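Long-range contact in D-ribulose-5-phosphate 3-epimerase, putative (Plasmodium falciparum, PDB 1TQX), which probably catalyses the interconversion of D-ribulose 5-phosphate and D-xylulose 5-phosphate, using a divalent metal ion bound in a TIM barrel: residues W34-V39 with F66-L71. Numbering follows the deposited sequence.
Sequences WIHLDV and FFDVHL. With ZN (zinc ion), chain D.
Leu37 CD1 touches both Phe67 CD2, 3.7 Å away, and, more loosely, Val69 CG2, while Val39 CG2 meets Val69 CG1; together they form an apolar layer on the outer face of two adjacent parallel strands. On the inner face, at the N-terminal ends, the five-membered ring of Trp34 and the Phe66 ring form an offset stack, planes 11° apart and centroids 3.9 Å apart. Phe66 CG is anti to its backbone N (chi1 -174°), which sets CG beside the indole; farther out, CD2 lies over the centre of one indole face.

Five backbone hydrogen bonds join the strands in register, running from Ile35 N to Phe66 O at one end to Val39 N to His70 O at the other. Beyond the stack the inner face turns polar. Asp68 OD2 sits at the indole edge near CE3 and accepts a short 2.6 Å bond from His36 ND1, nearly in the imidazole plane but well above the carboxylate plane. With ND1 so engaged, His36 presents NE2 to zinc at 2.2 Å. Asp38 OD1 and His70 ND1 bind the same ion at 2.1 and 2.3 Å, and Asp179 completes the protein ligands. Held at ND1 by Asp68 and at NE2 by zinc, the imidazole of His36 has its rotation set at both nitrogens, with Asp68 as a second-shell residue; Gln177 also bonds its OD2 and Gln88 its OD1. His70 NE2 pairs with His92. Asp38 is the predicted proton acceptor.

The pair belongs to a beta-alpha-beta unit of the TIM barrel: helix 52-58 places Ile55 against Leu37, Val39 and Phe67, and strand 88-92 follows beside 66-72.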
loop_
_atom_site.group_PDB
_atom_site.type_symbol
_atom_site.label_atom_id
_atom_site.label_comp_id
_atom_site.label_asym_id
_atom_site.label_seq_id
_atom_site.Cartn_x
_atom_site.Cartn_y
_atom_site.Cartn_z
ATOM N N TRP A 34 -6.893 -7.635 -1.546
ATOM C CA TRP A 34 -5.709 -7.463 -0.707
ATOM C C TRP A 34 -6.091 -6.963 0.682
ATOM O O TRP A 34 -7.179 -6.415 0.875
ATOM C CB TRP A 34 -4.787 -6.400 -1.319
ATOM C CG TRP A 34 -4.043 -6.765 -2.579
ATOM C CD1 TRP A 34 -4.335 -7.765 -3.460
ATOM C CD2 TRP A 34 -2.898 -6.088 -3.107
ATOM N NE1 TRP A 34 -3.437 -7.753 -4.506
ATOM C CE2 TRP A 34 -2.548 -6.730 -4.312
ATOM C CE3 TRP A 34 -2.137 -4.989 -2.676
ATOM C CZ2 TRP A 34 -1.467 -6.318 -5.092
ATOM C CZ3 TRP A 34 -1.058 -4.576 -3.453
ATOM C CH2 TRP A 34 -0.735 -5.242 -4.651
ATOM N N ILE A 35 -5.192 -7.158 1.644
ATOM C CA ILE A 35 -5.391 -6.642 2.994
ATOM C C ILE A 35 -4.120 -5.814 3.196
ATOM O O ILE A 35 -3.010 -6.328 3.069
ATOM C CB ILE A 35 -5.542 -7.767 4.073
ATOM C CG1 ILE A 35 -5.969 -7.140 5.402
ATOM C CG2 ILE A 35 -4.248 -8.560 4.249
ATOM C CD1 ILE A 35 -7.332 -6.461 5.342
ATOM N N HIS A 36 -4.293 -4.519 3.451
ATOM C CA HIS A 36 -3.165 -3.606 3.617
ATOM C C HIS A 36 -2.734 -3.506 5.073
ATOM O O HIS A 36 -3.491 -3.028 5.928
ATOM C CB HIS A 36 -3.551 -2.224 3.088
ATOM C CG HIS A 36 -2.387 -1.311 2.877
ATOM N ND1 HIS A 36 -1.507 -1.459 1.825
ATOM C CD2 HIS A 36 -1.953 -0.241 3.582
ATOM C CE1 HIS A 36 -0.583 -0.520 1.891
ATOM N NE2 HIS A 36 -0.830 0.233 2.947
ATOM N N LEU A 37 -1.503 -3.929 5.346
ATOM C CA LEU A 37 -0.963 -3.950 6.701
ATOM C C LEU A 37 0.116 -2.895 6.948
ATOM O O LEU A 37 1.254 -3.042 6.499
ATOM C CB LEU A 37 -0.398 -5.353 6.980
ATOM C CG LEU A 37 -1.397 -6.480 6.684
ATOM C CD1 LEU A 37 -0.683 -7.818 6.470
ATOM C CD2 LEU A 37 -2.388 -6.564 7.840
ATOM N N ASP A 38 -0.246 -1.839 7.671
ATOM C CA ASP A 38 0.690 -0.755 7.983
ATOM C C ASP A 38 1.560 -1.019 9.207
ATOM O O ASP A 38 1.057 -1.103 10.325
ATOM C CB ASP A 38 -0.071 0.561 8.203
ATOM C CG ASP A 38 -0.651 1.120 6.922
ATOM O OD1 ASP A 38 0.066 1.137 5.909
ATOM O OD2 ASP A 38 -1.817 1.561 6.927
ATOM N N VAL A 39 2.867 -1.122 8.982
ATOM C CA VAL A 39 3.839 -1.357 10.051
ATOM C C VAL A 39 4.572 -0.040 10.323
ATOM O O VAL A 39 5.215 0.509 9.429
ATOM C CB VAL A 39 4.859 -2.436 9.630
ATOM C CG1 VAL A 39 5.842 -2.715 10.767
ATOM C CG2 VAL A 39 4.113 -3.724 9.244
ATOM N N PHE A 66 -4.478 -11.495 -0.263
ATOM C CA PHE A 66 -3.088 -11.087 -0.505
ATOM C C PHE A 66 -2.559 -10.185 0.622
ATOM O O PHE A 66 -3.173 -9.169 0.944
ATOM C CB PHE A 66 -3.076 -10.342 -1.845
ATOM C CG PHE A 66 -1.712 -9.964 -2.363
ATOM C CD1 PHE A 66 -1.124 -10.696 -3.395
ATOM C CD2 PHE A 66 -1.084 -8.797 -1.932
ATOM C CE1 PHE A 66 0.061 -10.263 -4.002
ATOM C CE2 PHE A 66 0.105 -8.353 -2.531
ATOM C CZ PHE A 66 0.673 -9.088 -3.569
ATOM N N PHE A 67 -1.420 -10.553 1.206
ATOM C CA PHE A 67 -0.827 -9.773 2.290
ATOM C C PHE A 67 0.061 -8.651 1.759
ATOM O O PHE A 67 1.174 -8.890 1.282
ATOM C CB PHE A 67 -0.024 -10.695 3.224
ATOM C CG PHE A 67 -0.849 -11.323 4.324
ATOM C CD1 PHE A 67 -2.098 -11.891 4.060
ATOM C CD2 PHE A 67 -0.361 -11.369 5.628
ATOM C CE1 PHE A 67 -2.842 -12.491 5.088
ATOM C CE2 PHE A 67 -1.099 -11.968 6.660
ATOM C CZ PHE A 67 -2.337 -12.528 6.388
ATOM N N ASP A 68 -0.440 -7.424 1.843
ATOM C CA ASP A 68 0.281 -6.253 1.362
ATOM C C ASP A 68 0.805 -5.453 2.563
ATOM O O ASP A 68 0.060 -4.730 3.228
ATOM C CB ASP A 68 -0.677 -5.437 0.488
ATOM C CG ASP A 68 -0.092 -4.132 0.023
ATOM O OD1 ASP A 68 1.107 -4.086 -0.331
ATOM O OD2 ASP A 68 -0.861 -3.146 -0.015
ATOM N N VAL A 69 2.101 -5.591 2.825
ATOM C CA VAL A 69 2.737 -4.934 3.966
ATOM C C VAL A 69 3.452 -3.634 3.623
ATOM O O VAL A 69 4.391 -3.616 2.826
ATOM C CB VAL A 69 3.752 -5.886 4.661
ATOM C CG1 VAL A 69 4.227 -5.267 5.969
ATOM C CG2 VAL A 69 3.104 -7.250 4.917
ATOM N N HIS A 70 3.001 -2.544 4.240
ATOM C CA HIS A 70 3.595 -1.231 4.022
ATOM C C HIS A 70 4.532 -0.965 5.196
ATOM O O HIS A 70 4.084 -0.706 6.311
ATOM C CB HIS A 70 2.500 -0.157 3.963
ATOM C CG HIS A 70 3.016 1.227 3.722
ATOM N ND1 HIS A 70 2.185 2.329 3.675
ATOM C CD2 HIS A 70 4.272 1.697 3.532
ATOM C CE1 HIS A 70 2.909 3.415 3.470
ATOM N NE2 HIS A 70 4.177 3.059 3.379
ATOM N N LEU A 71 5.833 -1.029 4.936
ATOM C CA LEU A 71 6.840 -0.822 5.966
ATOM C C LEU A 71 7.225 0.642 6.165
ATOM O O LEU A 71 8.114 1.153 5.493
ATOM C CB LEU A 71 8.095 -1.638 5.632
ATOM C CG LEU A 71 7.876 -3.155 5.527
ATOM C CD1 LEU A 71 9.074 -3.817 4.846
ATOM C CD2 LEU A 71 7.651 -3.729 6.918
HETATM ZN ZN ZN D . -0.075 2.057 4.000
#